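Local coordinates for protein cytochrome c, putative (Shewanella oneidensis, PDB 1SP3) that carries eight covalently attached c-type hemes and probably acts as a respiratory oxidoreductase, reducing tetrathionate, at residues A[37-42]-A[94-99]; A[75-80]-A[140-145]; A[100-105]-A[188-193]. All coordinates share one frame; numbering follows the deposited sequence.

Overall arrangement
The three contacts gather round the chain E and chain F hemes, and contact 2 also reaches a third through Cys77. Contacts 1 and 2 share heme c of chain F: helix 37-40 supplies one axial histidine and helix 136-143 the other. Contact 3 brackets heme c of chain E. Centres are about 11 Å apart for contacts 1 and 2 and for 1 and 3, and about 12 Å for 2 and 3. Contacts 1 and 2 are joined by probable hydrogen bonds, Trp39 O to His78 NE2 at 2.7 Å and Asp97 N to Ala79 O at 2.9 Å. Packing links contact 3 to both, through Ile192 CD1 on His38 CE1 (3.6 Å) and Ile100 CD1 on Ser141 CB (3.7 Å).

Contact 1 of 3, residues A[37-42]-A[94-99]; sequences SHWTWE and TKVDCL. With HEC (heme c), chain F.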
loop_
_atom_site.group_PDB
_atom_site.type_symbol
_atom_site.label_atom_id
_atom_site.label_comp_id
_atom_site.label_asym_id
_atom_site.label_seq_id
_atom_site.Cartn_x
_atom_site.Cartn_y
_atom_site.Cartn_z
ATOM N N SER A 37 -11.668 -1.562 7.760
ATOM C CA SER A 37 -11.072 -2.024 6.490
ATOM C C SER A 37 -10.068 -3.198 6.672
ATOM O O SER A 37 -9.815 -3.966 5.720
ATOM C CB SER A 37 -10.456 -0.890 5.696
ATOM O OG SER A 37 -9.300 -0.534 6.291
ATOM N N HIS A 38 -9.490 -3.352 7.859
ATOM C CA HIS A 38 -8.544 -4.496 8.032
ATOM C C HIS A 38 -9.240 -5.822 7.852
ATOM O O HIS A 38 -8.627 -6.786 7.572
ATOM C CB HIS A 38 -7.836 -4.443 9.377
ATOM C CG HIS A 38 -6.552 -3.680 9.296
ATOM N ND1 HIS A 38 -6.415 -2.405 9.797
ATOM C CD2 HIS A 38 -5.394 -3.955 8.642
ATOM C CE1 HIS A 38 -5.200 -1.956 9.509
ATOM N NE2 HIS A 38 -4.563 -2.874 8.803
ATOM N N TRP A 39 -10.540 -5.850 8.110
ATOM C CA TRP A 39 -11.336 -7.041 7.924
ATOM C C TRP A 39 -12.043 -7.008 6.566
ATOM O O TRP A 39 -12.009 -7.988 5.890
ATOM C CB TRP A 39 -12.420 -7.078 8.996
ATOM C CG TRP A 39 -13.332 -8.233 8.871
ATOM C CD1 TRP A 39 -14.703 -8.196 8.667
ATOM C CD2 TRP A 39 -12.984 -9.637 8.998
ATOM N NE1 TRP A 39 -15.192 -9.470 8.612
ATOM C CE2 TRP A 39 -14.170 -10.371 8.846
ATOM C CE3 TRP A 39 -11.757 -10.353 9.236
ATOM C CZ2 TRP A 39 -14.191 -11.768 8.868
ATOM C CZ3 TRP A 39 -11.797 -11.744 9.271
ATOM C CH2 TRP A 39 -13.019 -12.435 9.104
ATOM N N THR A 40 -12.762 -5.947 6.221
ATOM C CA THR A 40 -13.532 -5.981 5.003
ATOM C C THR A 40 -12.707 -5.764 3.731
ATOM O O THR A 40 -13.214 -6.085 2.652
ATOM C CB THR A 40 -14.580 -4.923 5.020
ATOM O OG1 THR A 40 -13.915 -3.647 5.145
ATOM C CG2 THR A 40 -15.515 -5.063 6.303
ATOM N N TRP A 41 -11.531 -5.107 3.831
ATOM C CA TRP A 41 -10.779 -4.710 2.627
ATOM C C TRP A 41 -11.602 -3.757 1.769
ATOM O O TRP A 41 -11.449 -3.663 0.517
ATOM C CB TRP A 41 -10.305 -5.939 1.808
ATOM C CG TRP A 41 -8.961 -6.550 2.404
ATOM C CD1 TRP A 41 -8.373 -6.260 3.640
ATOM C CD2 TRP A 41 -8.152 -7.559 1.811
ATOM N NE1 TRP A 41 -7.215 -6.988 3.792
ATOM C CE2 TRP A 41 -7.048 -7.791 2.694
ATOM C CE3 TRP A 41 -8.222 -8.292 0.584
ATOM C CZ2 TRP A 41 -6.056 -8.711 2.418
ATOM C CZ3 TRP A 41 -7.212 -9.209 0.326
ATOM C CH2 TRP A 41 -6.132 -9.409 1.233
ATOM N N GLU A 42 -12.469 -3.007 2.426
ATOM C CA GLU A 42 -13.261 -1.993 1.692
ATOM C C GLU A 42 -13.198 -0.663 2.323
ATOM O O GLU A 42 -13.261 -0.581 3.538
ATOM C CB GLU A 42 -14.717 -2.396 1.563
ATOM C CG GLU A 42 -14.869 -3.681 0.731
ATOM C CD GLU A 42 -16.266 -3.900 0.192
ATOM O OE1 GLU A 42 -17.186 -3.978 1.071
ATOM O OE2 GLU A 42 -16.437 -4.058 -1.092
ATOM N N THR A 94 -15.477 -16.337 14.164
ATOM C CA THR A 94 -14.339 -17.266 14.367
ATOM C C THR A 94 -13.258 -17.236 13.280
ATOM O O THR A 94 -12.196 -17.916 13.428
ATOM C CB THR A 94 -14.803 -18.723 14.591
ATOM O OG1 THR A 94 -15.314 -19.188 13.355
ATOM C CG2 THR A 94 -16.050 -18.745 15.480
ATOM N N LYS A 95 -13.499 -16.489 12.220
ATOM C CA LYS A 95 -12.503 -16.346 11.137
ATOM C C LYS A 95 -11.585 -15.132 11.229
ATOM O O LYS A 95 -10.814 -14.862 10.313
ATOM C CB LYS A 95 -13.205 -16.329 9.756
ATOM C CG LYS A 95 -14.019 -17.617 9.480
ATOM C CD LYS A 95 -13.221 -18.868 9.832
ATOM C CE LYS A 95 -14.030 -20.186 9.504
ATOM N NZ LYS A 95 -13.124 -21.399 9.531
ATOM N N VAL A 96 -11.641 -14.382 12.322
ATOM C CA VAL A 96 -10.742 -13.221 12.450
ATOM C C VAL A 96 -9.414 -13.732 12.858
ATOM O O VAL A 96 -9.367 -14.716 13.565
ATOM C CB VAL A 96 -11.314 -12.248 13.466
ATOM C CG1 VAL A 96 -10.383 -11.048 13.712
ATOM C CG2 VAL A 96 -12.697 -11.838 12.959
ATOM N N ASP A 97 -8.328 -13.117 12.381
ATOM C CA ASP A 97 -7.012 -13.498 12.846
ATOM C C ASP A 97 -6.590 -12.531 13.965
ATOM O O ASP A 97 -6.324 -11.353 13.709
ATOM C CB ASP A 97 -6.044 -13.515 11.630
ATOM C CG ASP A 97 -4.609 -13.993 11.996
ATOM O OD1 ASP A 97 -4.192 -13.959 13.216
ATOM O OD2 ASP A 97 -3.813 -14.410 11.093
ATOM N N CYS A 98 -6.626 -13.004 15.199
ATOM C CA CYS A 98 -6.280 -12.239 16.383
ATOM C C CYS A 98 -4.855 -12.300 16.656
ATOM O O CYS A 98 -4.368 -11.438 17.325
ATOM C CB CYS A 98 -6.951 -12.744 17.675
ATOM S SG CYS A 98 -8.709 -12.636 17.489
ATOM N N LEU A 99 -4.160 -13.287 16.119
ATOM C CA LEU A 99 -2.733 -13.462 16.393
ATOM C C LEU A 99 -1.763 -12.627 15.559
ATOM O O LEU A 99 -0.634 -12.312 16.040
ATOM C CB LEU A 99 -2.402 -14.942 16.203
ATOM C CG LEU A 99 -3.325 -15.823 17.031
ATOM C CD1 LEU A 99 -3.097 -17.293 16.559
ATOM C CD2 LEU A 99 -3.090 -15.637 18.576
HETATM FE FE HEC F . -2.746 -2.549 8.029
HETATM C CHA HEC F . -4.382 -0.778 5.654
HETATM C CHB HEC F . -2.104 0.369 9.685
HETATM C CHC HEC F . -1.627 -4.344 10.683
HETATM C CHD HEC F . -3.102 -5.365 6.126
HETATM N NA HEC F . -3.153 -0.589 7.728
HETATM C C1A HEC F . -3.788 -0.064 6.663
HETATM C C2A HEC F . -3.922 1.357 6.807
HETATM C C3A HEC F . -3.320 1.688 7.948
HETATM C C4A HEC F . -2.811 0.480 8.535
HETATM C CMA HEC F . -3.115 3.139 8.474
HETATM C CAA HEC F . -4.590 2.313 5.713
HETATM C CBA HEC F . -6.038 2.692 6.025
HETATM C CGA HEC F . -6.978 1.770 5.277
HETATM O O1A HEC F . -8.165 1.623 5.706
HETATM O O2A HEC F . -6.575 1.253 4.190
HETATM N NB HEC F . -1.991 -2.055 9.842
HETATM C C1B HEC F . -1.815 -0.811 10.334
HETATM C C2B HEC F . -1.144 -0.898 11.610
HETATM C C3B HEC F . -0.968 -2.188 11.886
HETATM C C4B HEC F . -1.540 -2.942 10.783
HETATM C CMB HEC F . -0.766 0.409 12.358
HETATM C CAB HEC F . -0.465 -2.866 13.201
HETATM C CBB HEC F . -1.157 -2.494 14.348
HETATM N NC HEC F . -2.422 -4.450 8.361
HETATM C C1C HEC F . -1.948 -5.032 9.549
HETATM C C2C HEC F . -1.749 -6.427 9.305
HETATM C C3C HEC F . -2.192 -6.690 8.075
HETATM C C4C HEC F . -2.620 -5.478 7.425
HETATM C CMC HEC F . -1.132 -7.455 10.290
HETATM C CAC HEC F . -2.172 -8.089 7.467
HETATM C CBC HEC F . -2.916 -9.110 8.072
HETATM N ND HEC F . -3.517 -2.995 6.154
HETATM C C1D HEC F . -3.604 -4.241 5.552
HETATM C C2D HEC F . -4.344 -4.175 4.328
HETATM C C3D HEC F . -4.795 -2.763 4.237
HETATM C C4D HEC F . -4.234 -2.101 5.403
HETATM C CMD HEC F . -4.709 -5.249 3.264
HETATM C CAD HEC F . -5.663 -2.116 3.119
HETATM C CBD HEC F . -7.053 -2.239 3.709
HETATM C CGD HEC F . -8.077 -1.729 2.702
HETATM O O1D HEC F . -8.216 -0.483 2.630
HETATM O O2D HEC F . -8.757 -2.508 1.960
#
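Trp39 lays one face of its indole against Val96: CG2 stands 4.0 Å from the centroid of the six-membered ring and 19° off its normal, a CH-pi contact displaced toward the rim. The edge of the same ring meets the neighbouring residue, with CZ3 3.4 Å from Lys95 O and CH2 4.0 Å from Lys95 CB. Trp39 CG is anti to the backbone N (chi1 178°), which lets the six-membered ring reach Lys95 and Val96, while its NE1 donates to Phe90 O. Both segments serve hemes. Cys98 opens a CXXCH heme-binding motif and is thioether-linked to the chain E heme; just before it, Asp97 OD1 accepts a weak bond from Leu99 N, capping the following helix. On the other segment His38 NE2 binds FE of the chain F heme at 2.0 Å, and Ser37 OG donates to propionate O1A at 2.5 Å. Trp41, at positive phi beyond the helix, brings NE1 within 3.1 Å of the heme methyl CMD, obliquely to the ring. Replacing Trp41 by an alanine would probably open a gap beside that methyl and leave this heme margin less firmly packed. Glu42 N closes an ST turn on Thr40 OG1.

Contact 2 of 3, residues A[75-80]-A[140-145]; sequences TSCHAG and GSCHFY. With HEC (heme c), chain F.
Cys142 sets SG against the CA and CB of Cys77, at 3.7 Å from Cys77 CA; Cys142 SG and Cys77 SG are 3.9 Å apart, too far for a disulfide. Each is instead a thioether to a different heme. Cys142 SG is bonded to CAC of the chain F heme at 1.8 Å, and Cys77 to the heme that also binds Lys56, so the contact brings two cofactors together at their attachment points. Cys142 and His143 are the second cysteine and the histidine of the CXXCH motif that starts at Cys139, and His143 NE2 coordinates FE of the chain F heme at 2.0 Å, trans to His38. One water ties the backbones together, donating to Ser76 O at 2.9 Å and to Ser141 O at 3.2 Å. Further out, Ala79, centre of an inverse gamma turn, has its N 3.5 Å from CBC of the chain F heme. His78 NE2 is hydrogen-bonded to Trp39 O, which, with Lys56 bound to the Cys77 heme, is consistent with this CXXCH histidine not being an iron ligand; Trp41 and Trp83 pack edge-to-face with its ring. The contact thus seats helix 136-143 against the loop after helix 71-74, with helix 37-40 across the chain F heme.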
loop_
_atom_site.group_PDB
_atom_site.type_symbol
_atom_site.label_atom_id
_atom_site.label_comp_id
_atom_site.label_asym_id
_atom_site.label_seq_id
_atom_site.Cartn_x
_atom_site.Cartn_y
_atom_site.Cartn_z
ATOM N N THR A 75 -4.606 -13.250 0.534
ATOM C CA THR A 75 -5.172 -13.119 1.870
ATOM C C THR A 75 -4.289 -13.705 2.972
ATOM O O THR A 75 -4.673 -13.721 4.171
ATOM C CB THR A 75 -6.622 -13.672 1.934
ATOM O OG1 THR A 75 -6.598 -15.071 1.633
ATOM C CG2 THR A 75 -7.665 -12.965 0.871
ATOM N N SER A 76 -3.093 -14.153 2.609
ATOM C CA SER A 76 -2.011 -14.326 3.593
ATOM C C SER A 76 -1.733 -13.019 4.274
ATOM O O SER A 76 -1.047 -13.015 5.328
ATOM C CB SER A 76 -0.678 -14.688 2.867
ATOM O OG SER A 76 -0.763 -14.283 1.478
ATOM N N CYS A 77 -2.134 -11.899 3.645
ATOM C CA CYS A 77 -2.100 -10.566 4.289
ATOM C C CYS A 77 -3.504 -9.995 4.576
ATOM O O CYS A 77 -3.700 -8.781 4.643
ATOM C CB CYS A 77 -1.222 -9.580 3.488
ATOM S SG CYS A 77 0.482 -10.187 3.608
ATOM N N HIS A 78 -4.463 -10.883 4.785
ATOM C CA HIS A 78 -5.761 -10.519 5.375
ATOM C C HIS A 78 -5.788 -10.923 6.862
ATOM O O HIS A 78 -5.379 -12.017 7.213
ATOM C CB HIS A 78 -6.927 -11.229 4.628
ATOM C CG HIS A 78 -8.280 -10.887 5.135
ATOM N ND1 HIS A 78 -9.145 -11.859 5.604
ATOM C CD2 HIS A 78 -8.937 -9.691 5.256
ATOM C CE1 HIS A 78 -10.290 -11.286 5.966
ATOM N NE2 HIS A 78 -10.206 -9.977 5.723
ATOM N N ALA A 79 -6.305 -10.051 7.728
ATOM C CA ALA A 79 -6.423 -10.356 9.159
ATOM C C ALA A 79 -7.580 -11.360 9.421
ATOM O O ALA A 79 -8.426 -11.139 10.314
ATOM C CB ALA A 79 -6.625 -9.038 9.976
ATOM N N GLY A 80 -7.613 -12.420 8.602
ATOM C CA GLY A 80 -8.638 -13.425 8.595
ATOM C C GLY A 80 -8.114 -14.808 8.256
ATOM O O GLY A 80 -6.917 -14.968 7.818
ATOM N N GLY A 140 4.090 -5.000 10.420
ATOM C CA GLY A 140 4.994 -5.310 9.337
ATOM C C GLY A 140 4.869 -6.691 8.716
ATOM O O GLY A 140 5.320 -6.850 7.618
ATOM N N SER A 141 4.262 -7.662 9.410
ATOM C CA SER A 141 3.962 -8.946 8.789
ATOM C C SER A 141 3.191 -8.780 7.469
ATOM O O SER A 141 3.230 -9.644 6.613
ATOM C CB SER A 141 3.166 -9.827 9.761
ATOM O OG SER A 141 3.998 -10.158 10.897
ATOM N N CYS A 142 2.433 -7.690 7.337
ATOM C CA CYS A 142 1.732 -7.397 6.078
ATOM C C CYS A 142 2.238 -6.147 5.462
ATOM O O CYS A 142 2.279 -6.108 4.291
ATOM C CB CYS A 142 0.254 -7.218 6.286
ATOM S SG CYS A 142 -0.534 -8.658 7.074
ATOM N N HIS A 143 2.582 -5.121 6.258
ATOM C CA HIS A 143 3.065 -3.817 5.730
ATOM C C HIS A 143 4.521 -3.620 5.200
ATOM O O HIS A 143 4.762 -2.602 4.541
ATOM C CB HIS A 143 2.702 -2.675 6.687
ATOM C CG HIS A 143 1.233 -2.396 6.735
ATOM N ND1 HIS A 143 0.594 -1.636 5.785
ATOM C CD2 HIS A 143 0.265 -2.852 7.567
ATOM C CE1 HIS A 143 -0.699 -1.625 6.026
ATOM N NE2 HIS A 143 -0.924 -2.347 7.107
ATOM N N PHE A 144 5.442 -4.539 5.512
ATOM C CA PHE A 144 6.811 -4.532 4.995
ATOM C C PHE A 144 7.060 -5.383 3.753
ATOM O O PHE A 144 8.118 -5.235 3.114
ATOM C CB PHE A 144 7.778 -5.082 6.023
ATOM C CG PHE A 144 7.849 -4.295 7.309
ATOM C CD1 PHE A 144 8.473 -4.852 8.411
ATOM C CD2 PHE A 144 7.247 -3.043 7.441
ATOM C CE1 PHE A 144 8.531 -4.120 9.640
ATOM C CE2 PHE A 144 7.277 -2.307 8.662
ATOM C CZ PHE A 144 7.932 -2.845 9.756
ATOM N N TYR A 145 6.147 -6.275 3.379
ATOM C CA TYR A 145 6.305 -7.050 2.109
ATOM C C TYR A 145 5.139 -6.831 1.034
ATOM O O TYR A 145 4.290 -5.909 1.183
ATOM C CB TYR A 145 6.620 -8.546 2.435
ATOM C CG TYR A 145 7.435 -8.655 3.720
ATOM C CD1 TYR A 145 6.816 -8.544 5.010
ATOM C CD2 TYR A 145 8.830 -8.794 3.659
ATOM C CE1 TYR A 145 7.596 -8.589 6.228
ATOM C CE2 TYR A 145 9.625 -8.841 4.835
ATOM C CZ TYR A 145 9.024 -8.727 6.122
ATOM O OH TYR A 145 9.847 -8.766 7.251
HETATM FE FE HEC F . -2.746 -2.549 8.029
HETATM C CHA HEC F . -4.382 -0.778 5.654
HETATM C CHB HEC F . -2.104 0.369 9.685
HETATM C CHC HEC F . -1.627 -4.344 10.683
HETATM C CHD HEC F . -3.102 -5.365 6.126
HETATM N NA HEC F . -3.153 -0.589 7.728
HETATM C C1A HEC F . -3.788 -0.064 6.663
HETATM C C2A HEC F . -3.922 1.357 6.807
HETATM C C3A HEC F . -3.320 1.688 7.948
HETATM C C4A HEC F . -2.811 0.480 8.535
HETATM C CMA HEC F . -3.115 3.139 8.474
HETATM C CAA HEC F . -4.590 2.313 5.713
HETATM C CBA HEC F . -6.038 2.692 6.025
HETATM C CGA HEC F . -6.978 1.770 5.277
HETATM O O1A HEC F . -8.165 1.623 5.706
HETATM O O2A HEC F . -6.575 1.253 4.190
HETATM N NB HEC F . -1.991 -2.055 9.842
HETATM C C1B HEC F . -1.815 -0.811 10.334
HETATM C C2B HEC F . -1.144 -0.898 11.610
HETATM C C3B HEC F . -0.968 -2.188 11.886
HETATM C C4B HEC F . -1.540 -2.942 10.783
HETATM C CMB HEC F . -0.766 0.409 12.358
HETATM C CAB HEC F . -0.465 -2.866 13.201
HETATM C CBB HEC F . -1.157 -2.494 14.348
HETATM N NC HEC F . -2.422 -4.450 8.361
HETATM C C1C HEC F . -1.948 -5.032 9.549
HETATM C C2C HEC F . -1.749 -6.427 9.305
HETATM C C3C HEC F . -2.192 -6.690 8.075
HETATM C C4C HEC F . -2.620 -5.478 7.425
HETATM C CMC HEC F . -1.132 -7.455 10.290
HETATM C CAC HEC F . -2.172 -8.089 7.467
HETATM C CBC HEC F . -2.916 -9.110 8.072
HETATM N ND HEC F . -3.517 -2.995 6.154
HETATM C C1D HEC F . -3.604 -4.241 5.552
HETATM C C2D HEC F . -4.344 -4.175 4.328
HETATM C C3D HEC F . -4.795 -2.763 4.237
HETATM C C4D HEC F . -4.234 -2.101 5.403
HETATM C CMD HEC F . -4.709 -5.249 3.264
HETATM C CAD HEC F . -5.663 -2.116 3.119
HETATM C CBD HEC F . -7.053 -2.239 3.709
HETATM C CGD HEC F . -8.077 -1.729 2.702
HETATM O O1D HEC F . -8.216 -0.483 2.630
HETATM O O2D HEC F . -8.757 -2.508 1.960
HETATM O O HOH W 1 1.123 -12.070 6.929
#

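Contact 3 of 3, residues A[100-105]-A[188-193]; sequences ICHDTT and EKHQIS. With HEC (heme c), chain E.
His102 points its imidazole edge-on at His190 through the iron of the chain E heme, the two NE2 atoms lying 3.9 Å apart on opposite sides of the porphyrin. His102 NE2 and His190 NE2 each stand 2.0 Å from FE, and the NE2-FE-NE2 angle is about 175°, so this is nearly linear bis-histidine ligation. The imidazole planes are turned about 80° to each other. Only 50 Å² is buried between the segments because the heme lies between them. His102 CG is anti to its carbonyl carbon (chi1 -71°), which aims the ring at the metal, and ND1 is bonded to Gly132 O, which probably fixes the rotation of the ring. Just before it, Cys101, the second cysteine of the CXXCH motif that begins at Cys98 and ends at His102, is linked through SG to heme CAC. Beyond the ligand, Asp103 OD2 takes two bonds from Thr105: OG1 at 2.6 Å on the syn lone pair, and N at 2.8 Å from above the carboxylate plane; the N bond forms an Asx turn just after helix 99-102. Opposite, Ile192 CD1 approaches heme CBC at 4.1 Å. His190 occupies the type I' turn from Glu188 to Gln191, which joins strands 187-188 and 191-192 into a tight hairpin; helix 15-34 covers His190 through Gln29 and Met33, while helix 99-102 presents His102 from the other heme face.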
loop_
_atom_site.group_PDB
_atom_site.type_symbol
_atom_site.label_atom_id
_atom_site.label_comp_id
_atom_site.label_asym_id
_atom_site.label_seq_id
_atom_site.Cartn_x
_atom_site.Cartn_y
_atom_site.Cartn_z
ATOM N N ILE A 100 -2.156 -12.303 14.324
ATOM C CA ILE A 100 -1.222 -11.627 13.467
ATOM C C ILE A 100 -0.798 -10.242 14.074
ATOM O O ILE A 100 0.380 -9.861 14.016
ATOM C CB ILE A 100 -1.730 -11.565 12.016
ATOM C CG1 ILE A 100 -0.695 -10.945 11.038
ATOM C CG2 ILE A 100 -3.028 -10.814 11.935
ATOM C CD1 ILE A 100 0.312 -11.927 10.667
ATOM N N CYS A 101 -1.698 -9.522 14.724
ATOM C CA CYS A 101 -1.279 -8.241 15.306
ATOM C C CYS A 101 -0.776 -8.345 16.724
ATOM O O CYS A 101 -0.163 -7.427 17.218
ATOM C CB CYS A 101 -2.411 -7.221 15.280
ATOM S SG CYS A 101 -2.903 -6.793 13.562
ATOM N N HIS A 102 -1.113 -9.419 17.391
ATOM C CA HIS A 102 -0.905 -9.523 18.850
ATOM C C HIS A 102 0.129 -10.546 19.277
ATOM O O HIS A 102 0.450 -10.603 20.452
ATOM C CB HIS A 102 -2.251 -9.792 19.541
ATOM C CG HIS A 102 -3.178 -8.593 19.518
ATOM N ND1 HIS A 102 -2.859 -7.401 20.126
ATOM C CD2 HIS A 102 -4.407 -8.411 18.984
ATOM C CE1 HIS A 102 -3.840 -6.526 19.968
ATOM N NE2 HIS A 102 -4.811 -7.128 19.311
ATOM N N ASP A 103 0.651 -11.338 18.333
ATOM C CA ASP A 103 1.750 -12.265 18.654
ATOM C C ASP A 103 3.060 -11.586 19.135
ATOM O O ASP A 103 3.610 -10.742 18.426
ATOM C CB ASP A 103 2.073 -13.179 17.457
ATOM C CG ASP A 103 3.330 -14.004 17.698
ATOM O OD1 ASP A 103 4.210 -14.020 16.792
ATOM O OD2 ASP A 103 3.503 -14.606 18.789
ATOM N N THR A 104 3.594 -11.986 20.305
ATOM C CA THR A 104 4.816 -11.367 20.767
ATOM C C THR A 104 6.001 -12.317 20.585
ATOM O O THR A 104 7.079 -11.971 20.919
ATOM C CB THR A 104 4.742 -10.932 22.243
ATOM O OG1 THR A 104 4.513 -12.087 23.075
ATOM C CG2 THR A 104 3.527 -10.054 22.490
ATOM N N THR A 105 5.788 -13.522 20.065
ATOM C CA THR A 105 6.909 -14.458 20.082
ATOM C C THR A 105 7.771 -14.282 18.836
ATOM O O THR A 105 8.862 -14.781 18.808
ATOM C CB THR A 105 6.415 -15.904 20.085
ATOM O OG1 THR A 105 5.606 -16.094 18.892
ATOM C CG2 THR A 105 5.512 -16.212 21.325
ATOM N N GLU A 188 -8.620 3.130 18.469
ATOM C CA GLU A 188 -9.743 3.076 19.402
ATOM C C GLU A 188 -10.705 2.009 18.921
ATOM O O GLU A 188 -11.130 2.066 17.775
ATOM C CB GLU A 188 -10.496 4.412 19.445
ATOM C CG GLU A 188 -10.636 4.893 20.874
ATOM C CD GLU A 188 -9.470 5.813 21.148
ATOM O OE1 GLU A 188 -9.403 6.826 20.388
ATOM O OE2 GLU A 188 -8.612 5.516 22.047
ATOM N N LYS A 189 -11.058 1.056 19.773
ATOM C CA LYS A 189 -12.024 0.043 19.323
ATOM C C LYS A 189 -11.557 -0.619 18.003
ATOM O O LYS A 189 -12.362 -0.844 17.083
ATOM C CB LYS A 189 -13.422 0.675 19.168
ATOM C CG LYS A 189 -14.111 1.020 20.537
ATOM C CD LYS A 189 -15.605 1.456 20.331
ATOM C CE LYS A 189 -16.165 2.298 21.507
ATOM N NZ LYS A 189 -15.951 1.604 22.866
ATOM N N HIS A 190 -10.263 -0.890 17.901
ATOM C CA HIS A 190 -9.684 -1.508 16.744
ATOM C C HIS A 190 -9.908 -0.757 15.482
ATOM O O HIS A 190 -9.741 -1.340 14.441
ATOM C CB HIS A 190 -10.242 -2.901 16.554
ATOM C CG HIS A 190 -9.547 -3.863 17.412
ATOM N ND1 HIS A 190 -9.935 -4.093 18.697
ATOM C CD2 HIS A 190 -8.381 -4.517 17.236
ATOM C CE1 HIS A 190 -9.090 -4.946 19.261
ATOM N NE2 HIS A 190 -8.124 -5.210 18.387
ATOM N N GLN A 191 -10.353 0.501 15.573
ATOM C CA GLN A 191 -10.186 1.432 14.402
ATOM C C GLN A 191 -8.813 2.126 14.464
ATOM O O GLN A 191 -8.540 2.975 15.296
ATOM C CB GLN A 191 -11.325 2.420 14.213
ATOM C CG GLN A 191 -11.162 3.204 12.815
ATOM C CD GLN A 191 -11.064 2.347 11.502
ATOM O OE1 GLN A 191 -12.112 1.969 10.945
ATOM N NE2 GLN A 191 -9.801 2.080 10.980
ATOM N N ILE A 192 -7.935 1.674 13.612
ATOM C CA ILE A 192 -6.597 2.176 13.513
ATOM C C ILE A 192 -6.663 3.412 12.667
ATOM O O ILE A 192 -7.084 3.376 11.511
ATOM C CB ILE A 192 -5.729 1.100 12.872
ATOM C CG1 ILE A 192 -5.636 -0.132 13.762
ATOM C CG2 ILE A 192 -4.273 1.599 12.582
ATOM C CD1 ILE A 192 -5.018 -1.290 13.061
ATOM N N SER A 193 -6.245 4.535 13.237
ATOM C CA SER A 193 -6.428 5.767 12.547
ATOM C C SER A 193 -5.355 5.962 11.461
ATOM O O SER A 193 -4.470 5.139 11.280
ATOM C CB SER A 193 -6.526 6.914 13.564
ATOM O OG SER A 193 -5.228 7.161 14.018
HETATM FE FE HEC E . -6.411 -6.104 18.857
HETATM C CHA HEC E . -5.895 -3.693 21.244
HETATM C CHB HEC E . -7.792 -8.047 21.306
HETATM C CHC HEC E . -7.290 -8.317 16.436
HETATM C CHD HEC E . -4.692 -4.379 16.521
HETATM N NA HEC E . -6.745 -5.921 20.918
HETATM C C1A HEC E . -6.485 -4.827 21.690
HETATM C C2A HEC E . -6.943 -5.043 23.071
HETATM C C3A HEC E . -7.501 -6.240 23.098
HETATM C C4A HEC E . -7.392 -6.799 21.723
HETATM C CMA HEC E . -8.169 -6.923 24.339
HETATM C CAA HEC E . -6.832 -4.039 24.254
HETATM C CBA HEC E . -7.635 -2.744 23.911
HETATM C CGA HEC E . -9.076 -3.083 23.553
HETATM O O1A HEC E . -9.639 -3.800 24.417
HETATM O O2A HEC E . -9.661 -2.637 22.477
HETATM N NB HEC E . -7.333 -7.771 18.878
HETATM C C1B HEC E . -7.831 -8.429 19.963
HETATM C C2B HEC E . -8.494 -9.608 19.473
HETATM C C3B HEC E . -8.360 -9.654 18.157
HETATM C C4B HEC E . -7.615 -8.527 17.742
HETATM C CMB HEC E . -9.194 -10.678 20.381
HETATM C CAB HEC E . -8.957 -10.729 17.177
HETATM C CBB HEC E . -10.288 -11.057 17.158
HETATM N NC HEC E . -6.067 -6.303 16.782
HETATM C C1C HEC E . -6.489 -7.314 15.993
HETATM C C2C HEC E . -5.962 -7.126 14.656
HETATM C C3C HEC E . -5.231 -6.011 14.650
HETATM C C4C HEC E . -5.314 -5.476 16.021
HETATM C CMC HEC E . -6.247 -8.097 13.489
HETATM C CAC HEC E . -4.390 -5.342 13.491
HETATM C CBC HEC E . -4.747 -5.244 12.196
HETATM N ND HEC E . -5.472 -4.347 18.888
HETATM C C1D HEC E . -4.802 -3.821 17.774
HETATM C C2D HEC E . -4.241 -2.579 18.138
HETATM C C3D HEC E . -4.688 -2.349 19.585
HETATM C C4D HEC E . -5.386 -3.509 19.976
HETATM C CMD HEC E . -3.404 -1.579 17.245
HETATM C CAD HEC E . -4.344 -1.166 20.493
HETATM C CBD HEC E . -2.909 -1.419 20.952
HETATM C CGD HEC E . -2.278 -0.324 21.784
HETATM O O1D HEC E . -1.018 -0.333 21.911
HETATM O O2D HEC E . -3.031 0.542 22.307
#